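Local coordinates for protein phosphoribosylformylglycinamidine synthase 2 (Thermus thermophilus, PDB 3VIU) that is a PurM-like, two-part AIR synthase-related protein with an N-terminal helical linker domain, and binds ADP and a magnesium ion, at residues A[12-17]-A[36-41]; A[44-49]-A[490-495]; A[170-175]-A[486-491]. All blocks are in the same frame, centred on the assembly; numbering follows the deposited sequence.

Interaction 1 (A[12-17]-A[36-41]); sequences EGEYRE and VMWSEH
The carboxylate of E14, beside the indole of W38, is gripped at OE2 by two groups from elsewhere in the chain: the ammonium of K45 in a salt bridge and the hydroxyl of Y366 in a hydrogen bond. That hold fixes the acid end, and the whole length of the side chain, OE1 included, packs along the indole. E14 runs extended beyond CG and lies alongside the indole, pointing the other way. CB of E14 meets the benzene end of the indole edge-on, in the ring plane, 4.0 Å from W38 CE3. Farther out, E14 OE1 sits 3.5 Å from W38 CE3, with the carboxylate turned 62° from the indole plane. The backbone joins in as well, E14 O approaching W38 CZ3 obliquely to 3.4 Å. One helical turn on, E17 CB reaches the same end of the ring, near its plane, at 4.3 Å from W38 CH2. CG of W38 lies opposite its carbonyl carbon (chi1 -83°), which sends the indole out toward helix 12-22. The indole NE1 donates to the carbonyl of A359, and F34 packs against the ring edge-to-face. The bond at NE1 should also hold the ring against rotation. Behind it the chain turns sharply: S39 OG gives a hydrogen bond of 2.9 Å to V36 O, the donor tilted 27° out of the carbonyl plane, and S39 then occupies the N-cap position of helix 40-43. W38 O also takes a weak hydrogen bond from K45. No hydrogen bond passes directly between 12-17 and 36-41; this is helix-to-turn packing within the small N-terminal helical linker domain, with a tryptophan from the bend between helices 28-37 and 40-43 laid against helix 12-22.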
loop_
_atom_site.group_PDB
_atom_site.type_symbol
_atom_site.label_atom_id
_atom_site.label_comp_id
_atom_site.label_asym_id
_atom_site.label_seq_id
_atom_site.Cartn_x
_atom_site.Cartn_y
_atom_site.Cartn_z
ATOM N N GLU A 12 29.142 -11.580 -13.815
ATOM C CA GLU A 12 30.465 -11.247 -14.332
ATOM C C GLU A 12 30.521 -9.783 -14.755
ATOM O O GLU A 12 31.470 -9.067 -14.425
ATOM C CB GLU A 12 30.808 -12.138 -15.530
ATOM C CG GLU A 12 32.187 -11.884 -16.123
ATOM C CD GLU A 12 33.306 -12.169 -15.136
ATOM O OE1 GLU A 12 33.453 -13.339 -14.715
ATOM O OE2 GLU A 12 34.034 -11.221 -14.778
ATOM N N GLY A 13 29.498 -9.349 -15.489
ATOM C CA GLY A 13 29.442 -7.974 -15.945
ATOM C C GLY A 13 29.411 -7.010 -14.776
ATOM O O GLY A 13 30.116 -6.004 -14.773
ATOM N N GLU A 14 28.596 -7.324 -13.775
ATOM C CA GLU A 14 28.482 -6.476 -12.596
ATOM C C GLU A 14 29.761 -6.460 -11.774
ATOM O O GLU A 14 30.131 -5.429 -11.215
ATOM C CB GLU A 14 27.311 -6.934 -11.724
ATOM C CG GLU A 14 26.023 -6.188 -12.016
ATOM C CD GLU A 14 24.864 -6.658 -11.169
ATOM O OE1 GLU A 14 25.049 -6.822 -9.946
ATOM O OE2 GLU A 14 23.766 -6.853 -11.727
ATOM N N TYR A 15 30.434 -7.604 -11.700
ATOM C CA TYR A 15 31.676 -7.703 -10.944
ATOM C C TYR A 15 32.763 -6.885 -11.621
ATOM O O TYR A 15 33.556 -6.218 -10.959
ATOM C CB TYR A 15 32.122 -9.166 -10.826
ATOM C CG TYR A 15 33.480 -9.339 -10.178
ATOM C CD1 TYR A 15 34.649 -9.325 -10.942
ATOM C CD2 TYR A 15 33.600 -9.481 -8.796
ATOM C CE1 TYR A 15 35.903 -9.445 -10.343
ATOM C CE2 TYR A 15 34.848 -9.601 -8.186
ATOM C CZ TYR A 15 35.993 -9.582 -8.965
ATOM O OH TYR A 15 37.225 -9.692 -8.364
ATOM N N ARG A 16 32.797 -6.938 -12.946
ATOM C CA ARG A 16 33.793 -6.192 -13.690
ATOM C C ARG A 16 33.597 -4.699 -13.456
ATOM O O ARG A 16 34.563 -3.936 -13.409
ATOM C CB ARG A 16 33.686 -6.502 -15.186
ATOM C CG ARG A 16 34.944 -6.141 -15.958
ATOM C CD ARG A 16 36.123 -6.958 -15.444
ATOM N NE ARG A 16 35.963 -8.375 -15.758
ATOM C CZ ARG A 16 36.463 -9.373 -15.034
ATOM N NH1 ARG A 16 36.262 -10.625 -15.420
ATOM N NH2 ARG A 16 37.148 -9.124 -13.922
ATOM N N GLU A 17 32.343 -4.284 -13.300
ATOM C CA GLU A 17 32.046 -2.878 -13.077
ATOM C C GLU A 17 32.457 -2.451 -11.673
ATOM O O GLU A 17 32.806 -1.295 -11.444
ATOM C CB GLU A 17 30.557 -2.600 -13.292
ATOM C CG GLU A 17 30.258 -1.123 -13.520
ATOM C CD GLU A 17 28.845 -0.873 -14.012
ATOM O OE1 GLU A 17 28.413 -1.558 -14.966
ATOM O OE2 GLU A 17 28.171 0.020 -13.452
ATOM N N VAL A 36 24.637 -7.680 -1.872
ATOM C CA VAL A 36 23.386 -7.237 -1.265
ATOM C C VAL A 36 22.923 -5.844 -1.702
ATOM O O VAL A 36 21.736 -5.636 -1.957
ATOM C CB VAL A 36 23.481 -7.282 0.284
ATOM C CG1 VAL A 36 22.155 -6.853 0.911
ATOM C CG2 VAL A 36 23.840 -8.696 0.738
HETATM N N MSE A 37 23.845 -4.892 -1.792
HETATM C CA MSE A 37 23.472 -3.537 -2.195
HETATM C C MSE A 37 23.105 -3.424 -3.672
HETATM O O MSE A 37 22.386 -2.509 -4.068
HETATM C CB MSE A 37 24.598 -2.554 -1.869
HETATM C CG MSE A 37 24.767 -2.288 -0.379
HETATM SE SE MSE A 37 23.185 -1.476 0.448
HETATM C CE MSE A 37 23.463 0.368 -0.103
ATOM N N TRP A 38 23.590 -4.362 -4.478
ATOM C CA TRP A 38 23.319 -4.365 -5.908
ATOM C C TRP A 38 22.214 -5.335 -6.327
ATOM O O TRP A 38 21.927 -5.484 -7.514
ATOM C CB TRP A 38 24.612 -4.666 -6.667
ATOM C CG TRP A 38 25.455 -3.449 -6.872
ATOM C CD1 TRP A 38 25.482 -2.327 -6.091
ATOM C CD2 TRP A 38 26.379 -3.214 -7.943
ATOM N NE1 TRP A 38 26.358 -1.407 -6.613
ATOM C CE2 TRP A 38 26.925 -1.926 -7.749
ATOM C CE3 TRP A 38 26.800 -3.968 -9.050
ATOM C CZ2 TRP A 38 27.870 -1.373 -8.618
ATOM C CZ3 TRP A 38 27.740 -3.417 -9.913
ATOM C CH2 TRP A 38 28.264 -2.132 -9.691
ATOM N N SER A 39 21.599 -5.995 -5.350
ATOM C CA SER A 39 20.510 -6.930 -5.627
ATOM C C SER A 39 19.293 -6.093 -6.029
ATOM O O SER A 39 19.193 -4.925 -5.644
ATOM C CB SER A 39 20.183 -7.760 -4.377
ATOM O OG SER A 39 19.576 -6.963 -3.371
ATOM N N GLU A 40 18.369 -6.672 -6.790
ATOM C CA GLU A 40 17.202 -5.908 -7.223
ATOM C C GLU A 40 16.446 -5.290 -6.055
ATOM O O GLU A 40 15.930 -4.181 -6.165
ATOM C CB GLU A 40 16.238 -6.783 -8.033
ATOM C CG GLU A 40 15.136 -5.983 -8.729
ATOM C CD GLU A 40 15.627 -5.252 -9.971
ATOM O OE1 GLU A 40 14.981 -4.258 -10.377
ATOM O OE2 GLU A 40 16.649 -5.679 -10.549
ATOM N N HIS A 41 16.388 -6.009 -4.937
ATOM C CA HIS A 41 15.678 -5.530 -3.753
ATOM C C HIS A 41 16.136 -4.137 -3.345
ATOM O O HIS A 41 15.317 -3.244 -3.138
ATOM C CB HIS A 41 15.873 -6.491 -2.575
ATOM C CG HIS A 41 15.077 -6.121 -1.360
ATOM N ND1 HIS A 41 13.739 -6.425 -1.226
ATOM C CD2 HIS A 41 15.414 -5.418 -0.253
ATOM C CE1 HIS A 41 13.285 -5.924 -0.091
ATOM N NE2 HIS A 41 14.281 -5.307 0.520
#

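Interaction 2 (A[44-49]-A[490-495]); sequences YKNSRP and GSPETP. With ADP (adenosine-5'-diphosphate), chain B.
N46 and P492, more than 440 residues apart in sequence, meet through carbon atoms with no hydrogen bond between their segments. The two side chains cross at about a right angle: P492 CG presses on N46 CG at 3.8 Å, and P492 CB lies 3.9 Å from N46 CB. With chi1 at -65°, CG of N46 tucks in beside the backbone N, which holds the flat end of the side chain against the proline ring. E493 starts off away from 44-49, but its side chain folds back so that the carboxylate comes nearer, and OE1 pairs with R368 in a salt bridge. The loop 490-495 leads from strand 479-488 into helix 495-515 of the second PurM_N-like domain, and T494 is its N-cap, OG1 accepting from the backbone N of G497. The facing segment is a tight turn in which R48 N donates to Y44 O at 3.1 Å. Y44, just past the end of helix 40-43, has a positive phi (56°), and its ring turns to the nucleotide pocket. There Y44 CE2 approaches ADP N7 to 3.2 Å, the base nitrogen lying obliquely to the ring, while the Y44 hydroxyl takes a weak hydrogen bond from V524 N. ADP is hydrogen-bonded to E67, K83, D485 and G522, residues drawn from both PurM_N-like domains.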
loop_
_atom_site.group_PDB
_atom_site.type_symbol
_atom_site.label_atom_id
_atom_site.label_comp_id
_atom_site.label_asym_id
_atom_site.label_seq_id
_atom_site.Cartn_x
_atom_site.Cartn_y
_atom_site.Cartn_z
ATOM N N TYR A 44 16.982 -1.790 -7.368
ATOM C CA TYR A 44 15.921 -1.494 -8.331
ATOM C C TYR A 44 16.511 -1.370 -9.739
ATOM O O TYR A 44 16.121 -0.501 -10.511
ATOM C CB TYR A 44 15.237 -0.174 -7.966
ATOM C CG TYR A 44 14.332 -0.254 -6.766
ATOM C CD1 TYR A 44 14.821 -0.623 -5.505
ATOM C CD2 TYR A 44 12.968 -0.005 -6.895
ATOM C CE1 TYR A 44 13.964 -0.749 -4.410
ATOM C CE2 TYR A 44 12.110 -0.133 -5.813
ATOM C CZ TYR A 44 12.606 -0.506 -4.579
ATOM O OH TYR A 44 11.727 -0.648 -3.535
ATOM N N LYS A 45 17.449 -2.248 -10.064
ATOM C CA LYS A 45 18.128 -2.221 -11.348
ATOM C C LYS A 45 17.264 -2.252 -12.611
ATOM O O LYS A 45 17.552 -1.546 -13.572
ATOM C CB LYS A 45 19.164 -3.343 -11.385
ATOM C CG LYS A 45 20.294 -3.136 -10.384
ATOM C CD LYS A 45 21.352 -4.234 -10.454
ATOM C CE LYS A 45 20.746 -5.609 -10.189
ATOM N NZ LYS A 45 21.787 -6.652 -9.994
ATOM N N ASN A 46 16.200 -3.044 -12.619
ATOM C CA ASN A 46 15.361 -3.120 -13.804
ATOM C C ASN A 46 14.151 -2.200 -13.814
ATOM O O ASN A 46 13.500 -2.051 -14.849
ATOM C CB ASN A 46 14.897 -4.556 -14.019
ATOM C CG ASN A 46 16.043 -5.489 -14.331
ATOM O OD1 ASN A 46 16.827 -5.861 -13.453
ATOM N ND2 ASN A 46 16.159 -5.864 -15.592
ATOM N N SER A 47 13.861 -1.570 -12.682
ATOM C CA SER A 47 12.697 -0.693 -12.581
ATOM C C SER A 47 12.978 0.801 -12.585
ATOM O O SER A 47 12.116 1.579 -12.984
ATOM C CB SER A 47 11.885 -1.033 -11.326
ATOM O OG SER A 47 12.635 -0.773 -10.154
ATOM N N ARG A 48 14.167 1.209 -12.144
ATOM C CA ARG A 48 14.501 2.631 -12.105
ATOM C C ARG A 48 14.261 3.371 -13.421
ATOM O O ARG A 48 13.563 4.378 -13.442
ATOM C CB ARG A 48 15.949 2.834 -11.641
ATOM C CG ARG A 48 16.079 3.223 -10.156
ATOM C CD ARG A 48 17.349 2.649 -9.513
ATOM N NE ARG A 48 18.581 3.163 -10.107
ATOM C CZ ARG A 48 19.787 2.634 -9.912
ATOM N NH1 ARG A 48 19.934 1.568 -9.136
ATOM N NH2 ARG A 48 20.852 3.175 -10.491
ATOM N N PRO A 49 14.814 2.870 -14.538
ATOM C CA PRO A 49 14.628 3.531 -15.834
ATOM C C PRO A 49 13.168 3.833 -16.179
ATOM O O PRO A 49 12.877 4.828 -16.844
ATOM C CB PRO A 49 15.247 2.539 -16.819
ATOM C CG PRO A 49 16.292 1.872 -16.016
ATOM C CD PRO A 49 15.591 1.630 -14.703
ATOM N N GLY A 490 6.388 -10.427 -11.791
ATOM C CA GLY A 490 7.241 -11.575 -11.984
ATOM C C GLY A 490 8.605 -11.062 -12.379
ATOM O O GLY A 490 8.901 -9.871 -12.239
ATOM N N SER A 491 9.438 -11.961 -12.879
ATOM C CA SER A 491 10.779 -11.602 -13.299
ATOM C C SER A 491 10.747 -10.633 -14.476
ATOM O O SER A 491 9.923 -10.772 -15.389
ATOM C CB SER A 491 11.545 -12.857 -13.702
ATOM O OG SER A 491 12.778 -12.506 -14.294
ATOM N N PRO A 492 11.637 -9.630 -14.461
ATOM C CA PRO A 492 11.729 -8.628 -15.524
ATOM C C PRO A 492 12.637 -9.140 -16.648
ATOM O O PRO A 492 12.795 -8.488 -17.681
ATOM C CB PRO A 492 12.340 -7.437 -14.804
ATOM C CG PRO A 492 13.325 -8.111 -13.898
ATOM C CD PRO A 492 12.503 -9.261 -13.328
ATOM N N GLU A 493 13.236 -10.307 -16.423
ATOM C CA GLU A 493 14.129 -10.917 -17.397
ATOM C C GLU A 493 13.354 -11.193 -18.678
ATOM O O GLU A 493 13.603 -10.569 -19.708
ATOM C CB GLU A 493 14.692 -12.234 -16.857
ATOM C CG GLU A 493 15.292 -12.148 -15.456
ATOM C CD GLU A 493 16.621 -11.426 -15.417
ATOM O OE1 GLU A 493 16.696 -10.294 -15.936
ATOM O OE2 GLU A 493 17.586 -11.990 -14.857
ATOM N N THR A 494 12.409 -12.123 -18.611
ATOM C CA THR A 494 11.604 -12.464 -19.778
ATOM C C THR A 494 10.864 -11.245 -20.345
ATOM O O THR A 494 10.453 -10.350 -19.604
ATOM C CB THR A 494 10.558 -13.547 -19.436
ATOM O OG1 THR A 494 9.528 -12.978 -18.616
ATOM C CG2 THR A 494 11.214 -14.703 -18.693
ATOM N N PRO A 495 10.691 -11.199 -21.677
ATOM C CA PRO A 495 9.998 -10.092 -22.346
ATOM C C PRO A 495 8.571 -9.882 -21.825
ATOM O O PRO A 495 8.121 -8.746 -21.705
ATOM C CB PRO A 495 10.011 -10.511 -23.816
ATOM C CG PRO A 495 11.261 -11.320 -23.925
ATOM C CD PRO A 495 11.225 -12.154 -22.664
HETATM P PB ADP B . 13.280 0.805 2.444
HETATM O O1B ADP B . 14.241 -0.265 2.056
HETATM O O2B ADP B . 11.821 0.158 2.654
HETATM O O3B ADP B . 13.821 1.519 3.873
HETATM P PA ADP B . 13.593 1.382 -0.205
HETATM O O1A ADP B . 15.063 1.498 -0.405
HETATM O O2A ADP B . 13.167 -0.175 -0.353
HETATM O O3A ADP B . 13.194 1.958 1.281
HETATM O "O5'" ADP B . 12.755 2.226 -1.325
HETATM C "C5'" ADP B . 13.669 2.988 -2.138
HETATM C "C4'" ADP B . 13.194 4.451 -2.382
HETATM O "O4'" ADP B . 12.583 4.589 -3.705
HETATM C "C3'" ADP B . 12.127 4.954 -1.376
HETATM O "O3'" ADP B . 12.299 6.361 -1.158
HETATM C "C2'" ADP B . 10.806 4.621 -2.071
HETATM O "O2'" ADP B . 9.730 5.445 -1.615
HETATM C "C1'" ADP B . 11.137 4.816 -3.552
HETATM N N9 ADP B . 10.372 3.895 -4.404
HETATM C C8 ADP B . 10.615 2.562 -4.584
HETATM N N7 ADP B . 9.748 2.046 -5.407
HETATM C C5 ADP B . 8.891 3.007 -5.810
HETATM C C6 ADP B . 7.768 3.051 -6.677
HETATM N N6 ADP B . 7.341 1.909 -7.331
HETATM N N1 ADP B . 7.127 4.227 -6.851
HETATM C C2 ADP B . 7.526 5.346 -6.226
HETATM N N3 ADP B . 8.576 5.347 -5.403
HETATM C C4 ADP B . 9.278 4.216 -5.170
#

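Interaction 3 (A[170-175]-A[486-491]); sequences NPLVNA and GLNLGS
L172, the first residue of strand 172-182, sends its side chain onto N488 and lies alongside it, the two side chains pointing opposite ways. Its CD1 methyl packs 3.5 Å from N488 CB, and CD2 follows at 3.9 Å from the same atom. A chi1 of -63° swings its branch, carrying both methyls across to the other strand. V173 then turns away, its backbone N bonded to the side chain of N88. N174 faces the second strand again: its amide meets that of N488 from the opposite direction, the two planes 65° apart, with N174 CG 3.8 Å from N488 OD1. The polar end of N488 has its clearest partner elsewhere, since OD1 accepts from the amide of N88, and ND2 gives a weak hydrogen bond to T538 O. Nearby the end of N174 lies over G486, which has no side chain to get in the way, and the two CA atoms are 7.2 Å apart. The CB of L487 points away from 170-175, and L487 also touches ADP. The strand segments run nearly antiparallel, at 168°, but with axes 9.1 Å apart they are not neighbours in one sheet. Strand 172-182 belongs to the sheet of the first PurM_N-like domain and 479-488 to that of the second, and N488 meets L172 and N174 in the buried interface between the two sheets, consistent with the pairing of N-terminal domains in the PurM family.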
loop_
_atom_site.group_PDB
_atom_site.type_symbol
_atom_site.label_atom_id
_atom_site.label_comp_id
_atom_site.label_asym_id
_atom_site.label_seq_id
_atom_site.Cartn_x
_atom_site.Cartn_y
_atom_site.Cartn_z
ATOM N N ASN A 170 3.204 -17.703 -5.510
ATOM C CA ASN A 170 3.820 -16.532 -4.908
ATOM C C ASN A 170 2.785 -15.602 -4.293
ATOM O O ASN A 170 2.227 -14.746 -4.975
ATOM C CB ASN A 170 4.636 -15.776 -5.958
ATOM C CG ASN A 170 5.661 -16.664 -6.657
ATOM O OD1 ASN A 170 5.309 -17.548 -7.440
ATOM N ND2 ASN A 170 6.936 -16.432 -6.369
ATOM N N PRO A 171 2.505 -15.765 -2.990
ATOM C CA PRO A 171 1.521 -14.887 -2.360
ATOM C C PRO A 171 2.110 -13.485 -2.186
ATOM O O PRO A 171 3.325 -13.288 -2.299
ATOM C CB PRO A 171 1.246 -15.588 -1.031
ATOM C CG PRO A 171 2.572 -16.195 -0.706
ATOM C CD PRO A 171 2.993 -16.776 -2.035
ATOM N N LEU A 172 1.253 -12.509 -1.922
ATOM C CA LEU A 172 1.734 -11.155 -1.733
ATOM C C LEU A 172 1.286 -10.594 -0.400
ATOM O O LEU A 172 0.148 -10.791 0.023
ATOM C CB LEU A 172 1.235 -10.235 -2.849
ATOM C CG LEU A 172 1.659 -10.495 -4.296
ATOM C CD1 LEU A 172 1.119 -9.376 -5.164
ATOM C CD2 LEU A 172 3.175 -10.565 -4.409
ATOM N N VAL A 173 2.196 -9.899 0.262
ATOM C CA VAL A 173 1.892 -9.268 1.530
ATOM C C VAL A 173 2.556 -7.899 1.536
ATOM O O VAL A 173 3.777 -7.786 1.672
ATOM C CB VAL A 173 2.411 -10.090 2.721
ATOM C CG1 VAL A 173 2.006 -9.414 4.022
ATOM C CG2 VAL A 173 1.866 -11.512 2.649
ATOM N N ASN A 174 1.747 -6.864 1.352
ATOM C CA ASN A 174 2.244 -5.492 1.349
ATOM C C ASN A 174 1.594 -4.747 2.511
ATOM O O ASN A 174 0.403 -4.923 2.788
ATOM C CB ASN A 174 1.891 -4.798 0.033
ATOM C CG ASN A 174 2.780 -5.236 -1.125
ATOM O OD1 ASN A 174 3.108 -6.421 -1.267
ATOM N ND2 ASN A 174 3.157 -4.281 -1.972
ATOM N N ALA A 175 2.368 -3.923 3.201
ATOM C CA ALA A 175 1.818 -3.168 4.314
ATOM C C ALA A 175 2.018 -1.677 4.093
ATOM O O ALA A 175 3.113 -1.219 3.763
ATOM C CB ALA A 175 2.470 -3.598 5.620
ATOM N N GLY A 486 2.815 0.101 -4.513
ATOM C CA GLY A 486 3.600 -1.070 -4.203
ATOM C C GLY A 486 3.510 -1.974 -5.415
ATOM O O GLY A 486 2.503 -2.644 -5.616
ATOM N N LEU A 487 4.548 -1.979 -6.243
ATOM C CA LEU A 487 4.547 -2.825 -7.428
ATOM C C LEU A 487 5.020 -4.236 -7.086
ATOM O O LEU A 487 6.000 -4.412 -6.363
ATOM C CB LEU A 487 5.453 -2.227 -8.508
ATOM C CG LEU A 487 5.183 -0.770 -8.913
ATOM C CD1 LEU A 487 6.090 -0.404 -10.078
ATOM C CD2 LEU A 487 3.714 -0.572 -9.293
ATOM N N ASN A 488 4.308 -5.232 -7.605
ATOM C CA ASN A 488 4.639 -6.644 -7.404
ATOM C C ASN A 488 4.448 -7.326 -8.753
ATOM O O ASN A 488 3.348 -7.330 -9.299
ATOM C CB ASN A 488 3.699 -7.269 -6.382
ATOM C CG ASN A 488 3.686 -6.514 -5.068
ATOM O OD1 ASN A 488 4.488 -6.775 -4.180
ATOM N ND2 ASN A 488 2.779 -5.556 -4.951
ATOM N N LEU A 489 5.523 -7.886 -9.292
ATOM C CA LEU A 489 5.476 -8.553 -10.583
ATOM C C LEU A 489 6.410 -9.752 -10.647
ATOM O O LEU A 489 7.122 -10.067 -9.684
ATOM C CB LEU A 489 5.846 -7.576 -11.699
ATOM C CG LEU A 489 4.845 -6.444 -11.950
ATOM C CD1 LEU A 489 5.423 -5.148 -11.403
ATOM C CD2 LEU A 489 4.544 -6.315 -13.437
ATOM N N GLY A 490 6.388 -10.427 -11.791
ATOM C CA GLY A 490 7.241 -11.575 -11.984
ATOM C C GLY A 490 8.605 -11.062 -12.379
ATOM O O GLY A 490 8.901 -9.871 -12.239
ATOM N N SER A 491 9.438 -11.961 -12.879
ATOM C CA SER A 491 10.779 -11.602 -13.299
ATOM C C SER A 491 10.747 -10.633 -14.476
ATOM O O SER A 491 9.923 -10.772 -15.389
ATOM C CB SER A 491 11.545 -12.857 -13.702
ATOM O OG SER A 491 12.778 -12.506 -14.294
#

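From the N terminus, interaction 1 closes a short, mostly helical loop within the linker domain and is complete before the others open. Interaction 2 starts a few residues later and reaches across some 440 residues to the loop behind strand 479-488, so it ties the end of the linker to the second PurM_N-like domain. Interaction 3 opens inside that span, on the first PurM_N-like domain, and comes back to the same part of the chain; the two share G490 and S491. Interactions 1 and 2 touch through K45 and N46, which contact E14 and E40, whereas interactions 1 and 3 stay about 8 Å apart at their nearest atoms.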